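Local coordinates for denovo NTF2 (Synthetic construct, PDB 6W40), which is a de novo designed NTF2-like protein, probably intended as a scaffold with a pocket, with no known natural function, at residues A[14-19]-A[27-32]; A[60-65]-A[86-91]. All coordinates share one frame; numbering follows the deposited sequence.

Interaction 1 of 2, residues A[14-19]-A[27-32]; sequences IVIKLF and FHEMAD
I16 is the first residue of 14-19 to reach 27-32, and it meets M30. Its CB points at the other segment. Both of its branches work on the thioether. The methyl CG2 lies 3.7 Å from M30 CE. The delta methyl CD1 lies 3.7 Å from M30 SD. The sulfur is thus lodged against both branches of the isoleucine, and the two side chains run at a slant to each other. I16 CG2 stands opposite the backbone N across the CA-CB bond, while CG1 sits beside that N (chi1 -71°). M30 is extended as far as SD and then bends at chi3 (-52°), setting CE between I16 CG2 and K17 CD. The carboxylate of E29 stays at the margin, with OE2 4.4 Å from I16 CD1.

K17 follows. Its chain curls instead of stretching out. The bend at chi2 brings CD to 3.5 Å from M30 CE, with the lysine and the methionine sliding past each other in opposite directions. The further bends at chi3 and chi4 carry CE and NZ to the edge of the F27 ring. CE lies in the ring plane, 3.6 Å from F27 CD1. NZ is 3.5 Å from that same CD1. The amine therefore does not sit over the ring face.

No hydrogen bond crosses between the segments; this is buried side-chain packing. F27 also touches V54 and L58 of helix 51-65 and I112 and V115 of strand 111-119, while K17 touches W24 and I112. On other sides of the helix, I14 and V15 pack on K17 and M20 of the second subunit. The contact joins long helix 2-18 to the short helical turn 27-30, the N-terminal helical part of an NTF2-like fold, where helices lie against a curved sheet.

Interaction 2 of 2, residues A[60-65]-A[86-91]; sequences RLLEHW and GRWETS
W65 gives its indole NE1 to a hydrogen bond with E99 OE1, outside the two segments, and lays its five-membered ring against that of W88. The ring centres are 4.5 Å apart, and the two planes meet at an oblique 40°. W65 CD1 and W88 CD1 approach to 3.5 Å. W88 NE1 sits over one face of W65, 3.7 Å above the plane and offset toward the rim. H64 ND1 of the same helix lies over the other face, so the W65 indole has a neighbour on both faces. In return, W65 CB lies over a face of W88. W65 has CG beside the backbone N and opposite the carbonyl carbon (chi1 -83°), which directs its indole toward the strand.

L62 CD2 reaches W88 CH2 at 4.5 Å and adds a looser apolar touch at the far end of that indole. T90 packs tightly: its CG2 is 3.1 Å from W65 O, a close approach and not a hydrogen bond. T90 OG1 is hydrogen-bonded to D98 OD1.

A leucine in place of W65 would probably leave E99 without its indole N-H partner and open a gap beside W88.

The axes of 60-65 and 86-90 cross at -73°, 9.7 Å apart at closest. I119 of strand 111-119 touches both tryptophans, and V67 and I70 of strand 67-72 touch W88. This is the packing of helix 51-65 on the curved sheet seen in NTF2-like folds.

Interaction 1 closes before interaction 2 opens along the chain. Their centres are about 16 Å apart, and their nearest atoms are about 7 Å apart without touching. Interaction 1 joins helix 2-18 to the short helix 27-30. Interaction 2 joins the C-terminal end of helix 51-65 to strand 81-90. Shared neighbours tie them together. Helix 51-65 also meets F27, strand 81-90 also carries L82 and V84 against helix 2-18, and strand 111-119 touches both contacts. W24 touches K17 in one and L62 in the other. One joins two helices to each other, the other packs the third helix on the sheet, consistent with an NTF2-like design.

Interaction 1 of 2, residues A[14-19]-A[27-32]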
ATOM      1  N   ILE A  14       0.151   0.577   5.225  1.00 40.61           N
ATOM      2  CA  ILE A  14      -0.139   0.978   3.849  1.00 47.56           C
ATOM      3  C   ILE A  14      -0.734  -0.184   3.065  1.00 48.16           C
ATOM      4  O   ILE A  14      -1.701  -0.012   2.311  1.00 53.11           O
ATOM      5  CB  ILE A  14       1.132   1.515   3.164  1.00 49.00           C
ATOM      6  CG1 ILE A  14       1.863   2.502   4.072  1.00 35.80           C
ATOM      7  CG2 ILE A  14       0.785   2.166   1.836  1.00 47.65           C
ATOM      8  CD1 ILE A  14       1.009   3.627   4.580  1.00 48.03           C
ATOM      9  N   VAL A  15      -0.167  -1.380   3.227  1.00 46.07           N
ATOM     10  CA  VAL A  15      -0.615  -2.515   2.429  1.00 56.46           C
ATOM     11  C   VAL A  15      -2.020  -2.947   2.834  1.00 55.47           C
ATOM     12  O   VAL A  15      -2.807  -3.385   1.986  1.00 58.34           O
ATOM     13  CB  VAL A  15       0.396  -3.676   2.529  1.00 52.15           C
ATOM     14  CG1 VAL A  15       1.768  -3.233   2.025  1.00 42.84           C
ATOM     15  CG2 VAL A  15       0.494  -4.186   3.957  1.00 60.20           C
ATOM     16  N   ILE A  16      -2.373  -2.818   4.115  1.00 43.44           N
ATOM     17  CA  ILE A  16      -3.698  -3.251   4.552  1.00 46.31           C
ATOM     18  C   ILE A  16      -4.763  -2.276   4.071  1.00 48.60           C
ATOM     19  O   ILE A  16      -5.815  -2.686   3.565  1.00 50.48           O
ATOM     20  CB  ILE A  16      -3.742  -3.424   6.082  1.00 46.21           C
ATOM     21  CG1 ILE A  16      -2.933  -4.651   6.506  1.00 54.67           C
ATOM     22  CG2 ILE A  16      -5.184  -3.541   6.560  1.00 57.92           C
ATOM     23  CD1 ILE A  16      -3.418  -5.304   7.796  1.00 51.29           C
ATOM     24  N   LYS A  17      -4.505  -0.975   4.206  1.00 52.72           N
ATOM     25  CA  LYS A  17      -5.507   0.027   3.859  1.00 50.37           C
ATOM     26  C   LYS A  17      -5.646   0.187   2.351  1.00 49.40           C
ATOM     27  O   LYS A  17      -6.755   0.104   1.812  1.00 50.96           O
ATOM     28  CB  LYS A  17      -5.150   1.372   4.495  1.00 48.32           C
ATOM     29  CG  LYS A  17      -4.761   1.294   5.955  1.00 47.70           C
ATOM     30  CD  LYS A  17      -5.875   0.720   6.800  1.00 54.99           C
ATOM     31  CE  LYS A  17      -7.037   1.679   6.884  1.00 59.71           C
ATOM     32  NZ  LYS A  17      -6.583   3.035   7.290  1.00 72.98           N
ATOM     33  N   LEU A  18      -4.532   0.416   1.656  1.00 46.64           N
ATOM     34  CA  LEU A  18      -4.560   0.879   0.275  1.00 54.88           C
ATOM     35  C   LEU A  18      -4.086  -0.168  -0.728  1.00 47.94           C
ATOM     36  O   LEU A  18      -3.901   0.159  -1.904  1.00 66.00           O
ATOM     37  CB  LEU A  18      -3.719   2.150   0.143  1.00 41.44           C
ATOM     38  CG  LEU A  18      -4.064   3.259   1.142  1.00 49.93           C
ATOM     39  CD1 LEU A  18      -2.812   3.756   1.850  1.00 45.79           C
ATOM     40  CD2 LEU A  18      -4.786   4.411   0.460  1.00 47.55           C
ATOM     41  N   PHE A  19      -3.891  -1.415  -0.298  1.00 59.86           N
ATOM     42  CA  PHE A  19      -3.474  -2.480  -1.205  1.00 62.19           C
ATOM     43  C   PHE A  19      -4.327  -3.722  -0.992  1.00 68.56           C
ATOM     44  O   PHE A  19      -5.235  -3.997  -1.784  1.00 71.21           O
ATOM     45  CB  PHE A  19      -1.993  -2.813  -1.002  1.00 65.14           C
ATOM     46  CG  PHE A  19      -1.488  -3.943  -1.865  1.00 59.21           C
ATOM     47  CD1 PHE A  19      -0.391  -4.688  -1.465  1.00 52.45           C
ATOM     48  CD2 PHE A  19      -2.087  -4.247  -3.079  1.00 64.37           C
ATOM     49  CE1 PHE A  19       0.085  -5.722  -2.243  1.00 45.97           C
ATOM     50  CE2 PHE A  19      -1.616  -5.284  -3.860  1.00 71.75           C
ATOM     51  CZ  PHE A  19      -0.527  -6.020  -3.442  1.00 62.27           C
ATOM     52  N   PHE A  27      -9.513  -2.078  10.134  1.00 51.32           N
ATOM     53  CA  PHE A  27      -9.120  -0.808  10.730  1.00 51.69           C
ATOM     54  C   PHE A  27      -9.194  -0.844  12.251  1.00 47.07           C
ATOM     55  O   PHE A  27      -8.476  -0.086  12.912  1.00 43.37           O
ATOM     56  CB  PHE A  27     -10.002   0.318  10.185  1.00 54.21           C
ATOM     57  CG  PHE A  27      -9.628   1.683  10.686  1.00 44.21           C
ATOM     58  CD1 PHE A  27      -8.617   2.403  10.074  1.00 52.50           C
ATOM     59  CD2 PHE A  27     -10.294   2.252  11.761  1.00 43.27           C
ATOM     60  CE1 PHE A  27      -8.267   3.661  10.528  1.00 48.25           C
ATOM     61  CE2 PHE A  27      -9.948   3.511  12.221  1.00 44.96           C
ATOM     62  CZ  PHE A  27      -8.934   4.215  11.602  1.00 44.24           C
ATOM     63  N   HIS A  28     -10.033  -1.718  12.814  1.00 52.02           N
ATOM     64  CA  HIS A  28     -10.196  -1.768  14.263  1.00 50.62           C
ATOM     65  C   HIS A  28      -8.966  -2.355  14.941  1.00 50.68           C
ATOM     66  O   HIS A  28      -8.582  -1.913  16.031  1.00 55.25           O
ATOM     67  CB  HIS A  28     -11.441  -2.581  14.618  1.00 49.52           C
ATOM     68  CG  HIS A  28     -11.741  -2.625  16.085  1.00 57.05           C
ATOM     69  ND1 HIS A  28     -11.120  -3.501  16.949  1.00 61.72           N
ATOM     70  CD2 HIS A  28     -12.611  -1.910  16.839  1.00 63.60           C
ATOM     71  CE1 HIS A  28     -11.588  -3.320  18.172  1.00 68.77           C
ATOM     72  NE2 HIS A  28     -12.494  -2.360  18.132  1.00 65.58           N
ATOM     73  N   GLU A  29      -8.331  -3.345  14.313  1.00 49.50           N
ATOM     74  CA  GLU A  29      -7.186  -4.006  14.925  1.00 56.43           C
ATOM     75  C   GLU A  29      -5.911  -3.178  14.841  1.00 49.64           C
ATOM     76  O   GLU A  29      -4.958  -3.459  15.576  1.00 54.10           O
ATOM     77  CB  GLU A  29      -6.957  -5.375  14.275  1.00 64.89           C
ATOM     78  CG  GLU A  29      -6.416  -5.318  12.856  1.00 65.62           C
ATOM     79  CD  GLU A  29      -6.433  -6.669  12.166  1.00 80.47           C
ATOM     80  OE1 GLU A  29      -7.241  -7.534  12.568  1.00 94.74           O
ATOM     81  OE2 GLU A  29      -5.638  -6.870  11.222  1.00 76.88           O
ATOM     82  N   MET A  30      -5.868  -2.169  13.973  1.00 53.16           N
ATOM     83  CA  MET A  30      -4.696  -1.320  13.823  1.00 51.49           C
ATOM     84  C   MET A  30      -4.893   0.074  14.402  1.00 47.47           C
ATOM     85  O   MET A  30      -3.946   0.867  14.403  1.00 45.93           O
ATOM     86  CB  MET A  30      -4.308  -1.205  12.346  1.00 53.42           C
ATOM     87  CG  MET A  30      -4.023  -2.530  11.670  1.00 57.86           C
ATOM     88  SD  MET A  30      -3.883  -2.314   9.890  1.00 69.37           S
ATOM     89  CE  MET A  30      -5.414  -1.448   9.555  1.00 52.62           C
ATOM     90  N   ALA A  31      -6.085   0.392  14.894  1.00 42.25           N
ATOM     91  CA  ALA A  31      -6.370   1.715  15.428  1.00 45.97           C
ATOM     92  C   ALA A  31      -5.941   1.804  16.887  1.00 48.90           C
ATOM     93  O   ALA A  31      -6.218   0.899  17.683  1.00 49.80           O
ATOM     94  CB  ALA A  31      -7.858   2.037  15.294  1.00 39.38           C
ATOM     95  N   ASP A  32      -5.257   2.895  17.229  1.00 46.14           N
ATOM     96  CA  ASP A  32      -4.950   3.187  18.619  1.00 39.52           C
ATOM     97  C   ASP A  32      -6.252   3.341  19.404  1.00 41.91           C
ATOM     98  O   ASP A  32      -7.249   3.837  18.871  1.00 42.98           O
ATOM     99  CB  ASP A  32      -4.107   4.461  18.715  1.00 37.12           C
ATOM    100  CG  ASP A  32      -3.693   4.797  20.141  1.00 46.75           C
ATOM    101  OD1 ASP A  32      -4.556   5.207  20.942  1.00 41.85           O
ATOM    102  OD2 ASP A  32      -2.494   4.651  20.460  1.00 54.55           O
TER

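Interaction 2 of 2, residues A[60-65]-A[86-91]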
ATOM      1  N   ARG A  60     -19.579   4.472   8.373  1.00 48.09           N
ATOM      2  CA  ARG A  60     -20.659   5.219   7.738  1.00 47.58           C
ATOM      3  C   ARG A  60     -20.146   6.026   6.552  1.00 48.97           C
ATOM      4  O   ARG A  60     -20.821   6.126   5.520  1.00 46.88           O
ATOM      5  CB  ARG A  60     -21.339   6.142   8.750  1.00 43.74           C
ATOM      6  CG  ARG A  60     -22.352   7.071   8.105  1.00 55.94           C
ATOM      7  CD  ARG A  60     -22.738   8.223   9.008  1.00 67.39           C
ATOM      8  NE  ARG A  60     -23.282   9.337   8.236  1.00 65.84           N
ATOM      9  CZ  ARG A  60     -24.541   9.418   7.817  1.00 69.14           C
ATOM     10  NH1 ARG A  60     -25.399   8.445   8.096  1.00 75.50           N
ATOM     11  NH2 ARG A  60     -24.943  10.470   7.118  1.00 61.88           N
ATOM     12  N   LEU A  61     -18.955   6.613   6.683  1.00 49.24           N
ATOM     13  CA  LEU A  61     -18.368   7.369   5.582  1.00 46.81           C
ATOM     14  C   LEU A  61     -18.161   6.482   4.360  1.00 45.18           C
ATOM     15  O   LEU A  61     -18.480   6.873   3.232  1.00 41.40           O
ATOM     16  CB  LEU A  61     -17.045   7.993   6.027  1.00 44.19           C
ATOM     17  CG  LEU A  61     -16.199   8.667   4.946  1.00 40.23           C
ATOM     18  CD1 LEU A  61     -16.808   9.990   4.529  1.00 57.62           C
ATOM     19  CD2 LEU A  61     -14.780   8.865   5.436  1.00 58.27           C
ATOM     20  N   LEU A  62     -17.630   5.275   4.571  1.00 45.00           N
ATOM     21  CA  LEU A  62     -17.408   4.357   3.459  1.00 47.62           C
ATOM     22  C   LEU A  62     -18.720   3.828   2.894  1.00 48.97           C
ATOM     23  O   LEU A  62     -18.798   3.523   1.699  1.00 53.29           O
ATOM     24  CB  LEU A  62     -16.517   3.199   3.908  1.00 37.53           C
ATOM     25  CG  LEU A  62     -15.166   3.577   4.520  1.00 42.13           C
ATOM     26  CD1 LEU A  62     -14.420   2.339   4.993  1.00 47.47           C
ATOM     27  CD2 LEU A  62     -14.325   4.367   3.530  1.00 44.90           C
ATOM     28  N   GLU A  63     -19.756   3.708   3.731  0.95 51.32           N
ATOM     29  CA  GLU A  63     -21.050   3.243   3.244  0.95 49.15           C
ATOM     30  C   GLU A  63     -21.705   4.262   2.322  0.95 48.42           C
ATOM     31  O   GLU A  63     -22.400   3.880   1.373  0.95 48.98           O
ATOM     32  CB  GLU A  63     -21.982   2.928   4.415  0.95 53.41           C
ATOM     33  CG  GLU A  63     -21.736   1.587   5.085  0.95 54.34           C
ATOM     34  CD  GLU A  63     -22.832   1.226   6.073  0.95 68.02           C
ATOM     35  OE1 GLU A  63     -23.693   2.090   6.352  0.95 64.34           O
ATOM     36  OE2 GLU A  63     -22.835   0.077   6.565  0.95 59.38           O
ATOM     37  N   HIS A  64     -21.501   5.557   2.582  1.00 49.31           N
ATOM     38  CA  HIS A  64     -22.149   6.581   1.771  1.00 41.82           C
ATOM     39  C   HIS A  64     -21.558   6.647   0.369  1.00 40.91           C
ATOM     40  O   HIS A  64     -22.264   6.997  -0.583  1.00 45.81           O
ATOM     41  CB  HIS A  64     -22.043   7.943   2.454  1.00 38.87           C
ATOM     42  CG  HIS A  64     -22.871   9.009   1.805  1.00 43.54           C
ATOM     43  ND1 HIS A  64     -22.388   9.825   0.806  1.00 42.49           N
ATOM     44  CD2 HIS A  64     -24.152   9.395   2.017  1.00 34.64           C
ATOM     45  CE1 HIS A  64     -23.333  10.667   0.430  1.00 47.47           C
ATOM     46  NE2 HIS A  64     -24.414  10.427   1.149  1.00 38.18           N
ATOM     47  N   TRP A  65     -20.278   6.317   0.219  1.00 41.55           N
ATOM     48  CA  TRP A  65     -19.632   6.291  -1.086  1.00 48.73           C
ATOM     49  C   TRP A  65     -19.447   4.880  -1.629  1.00 45.19           C
ATOM     50  O   TRP A  65     -18.961   4.729  -2.753  1.00 42.00           O
ATOM     51  CB  TRP A  65     -18.274   7.003  -1.021  1.00 47.56           C
ATOM     52  CG  TRP A  65     -18.358   8.497  -1.149  1.00 45.82           C
ATOM     53  CD1 TRP A  65     -18.196   9.229  -2.288  1.00 43.17           C
ATOM     54  CD2 TRP A  65     -18.622   9.439  -0.101  1.00 38.84           C
ATOM     55  NE1 TRP A  65     -18.343  10.568  -2.016  1.00 50.71           N
ATOM     56  CE2 TRP A  65     -18.606  10.724  -0.681  1.00 41.89           C
ATOM     57  CE3 TRP A  65     -18.872   9.321   1.269  1.00 40.02           C
ATOM     58  CZ2 TRP A  65     -18.830  11.881   0.062  1.00 40.47           C
ATOM     59  CZ3 TRP A  65     -19.097  10.473   2.004  1.00 42.31           C
ATOM     60  CH2 TRP A  65     -19.072  11.736   1.399  1.00 46.78           C
ATOM     61  N   GLY A  86      -5.852  10.733  -3.882  1.00 39.90           N
ATOM     62  CA  GLY A  86      -6.416   9.736  -4.770  1.00 45.12           C
ATOM     63  C   GLY A  86      -7.867   9.972  -5.136  1.00 52.44           C
ATOM     64  O   GLY A  86      -8.360  11.102  -5.107  1.00 51.70           O
ATOM     65  N   ARG A  87      -8.551   8.881  -5.483  0.96 54.43           N
ATOM     66  CA  ARG A  87      -9.920   8.924  -5.976  0.96 58.42           C
ATOM     67  C   ARG A  87     -10.617   7.645  -5.535  0.96 61.29           C
ATOM     68  O   ARG A  87     -10.002   6.574  -5.522  0.96 50.32           O
ATOM     69  CB  ARG A  87      -9.939   9.066  -7.503  0.96 58.01           C
ATOM     70  CG  ARG A  87     -11.246   9.549  -8.111  0.96 63.23           C
ATOM     71  CD  ARG A  87     -11.008  10.025  -9.542  0.96 78.93           C
ATOM     72  NE  ARG A  87     -12.247  10.246 -10.286  0.96 89.10           N
ATOM     73  CZ  ARG A  87     -12.857  11.422 -10.399  0.96 88.86           C
ATOM     74  NH1 ARG A  87     -12.354  12.496  -9.804  0.96 85.76           N
ATOM     75  NH2 ARG A  87     -13.981  11.519 -11.096  0.96 86.81           N
ATOM     76  N   TRP A  88     -11.892   7.757  -5.165  1.00 59.02           N
ATOM     77  CA  TRP A  88     -12.604   6.609  -4.614  1.00 50.94           C
ATOM     78  C   TRP A  88     -12.716   5.489  -5.639  1.00 50.52           C
ATOM     79  O   TRP A  88     -12.932   5.729  -6.829  1.00 54.01           O
ATOM     80  CB  TRP A  88     -14.006   7.006  -4.143  1.00 52.90           C
ATOM     81  CG  TRP A  88     -14.066   7.802  -2.865  1.00 51.89           C
ATOM     82  CD1 TRP A  88     -14.769   8.952  -2.657  1.00 48.79           C
ATOM     83  CD2 TRP A  88     -13.414   7.501  -1.622  1.00 46.42           C
ATOM     84  NE1 TRP A  88     -14.596   9.388  -1.368  1.00 50.21           N
ATOM     85  CE2 TRP A  88     -13.767   8.517  -0.711  1.00 51.22           C
ATOM     86  CE3 TRP A  88     -12.565   6.477  -1.192  1.00 59.13           C
ATOM     87  CZ2 TRP A  88     -13.302   8.537   0.602  1.00 47.54           C
ATOM     88  CZ3 TRP A  88     -12.105   6.500   0.112  1.00 63.46           C
ATOM     89  CH2 TRP A  88     -12.474   7.523   0.992  1.00 49.33           C
ATOM     90  N   GLU A  89     -12.560   4.255  -5.164  1.00 60.04           N
ATOM     91  CA  GLU A  89     -12.870   3.058  -5.944  1.00 57.26           C
ATOM     92  C   GLU A  89     -14.191   2.525  -5.403  1.00 46.71           C
ATOM     93  O   GLU A  89     -14.229   1.764  -4.436  1.00 56.75           O
ATOM     94  CB  GLU A  89     -11.756   2.023  -5.848  1.00 54.98           C
ATOM     95  CG  GLU A  89     -12.071   0.715  -6.562  1.00 64.62           C
ATOM     96  CD  GLU A  89     -11.049  -0.366  -6.280  1.00 72.67           C
ATOM     97  OE1 GLU A  89      -9.874  -0.025  -6.024  1.00 77.23           O
ATOM     98  OE2 GLU A  89     -11.421  -1.559  -6.307  1.00 65.64           O
ATOM     99  N   THR A  90     -15.285   2.941  -6.028  1.00 48.67           N
ATOM    100  CA  THR A  90     -16.613   2.610  -5.542  1.00 55.67           C
ATOM    101  C   THR A  90     -17.147   1.357  -6.229  1.00 62.44           C
ATOM    102  O   THR A  90     -16.597   0.869  -7.218  1.00 60.12           O
ATOM    103  CB  THR A  90     -17.568   3.782  -5.761  1.00 51.38           C
ATOM    104  OG1 THR A  90     -17.771   3.973  -7.167  1.00 46.35           O
ATOM    105  CG2 THR A  90     -16.987   5.053  -5.163  1.00 47.66           C
ATOM    106  N   SER A  91     -18.241   0.833  -5.681  1.00 56.29           N
ATOM    107  CA  SER A  91     -18.918  -0.322  -6.251  1.00 57.75           C
ATOM    108  C   SER A  91     -20.036   0.065  -7.211  1.00 62.03           C
ATOM    109  O   SER A  91     -20.739  -0.821  -7.707  1.00 67.74           O
ATOM    110  CB  SER A  91     -19.481  -1.208  -5.134  1.00 54.56           C
ATOM    111  OG  SER A  91     -20.458  -0.520  -4.375  1.00 60.59           O
TER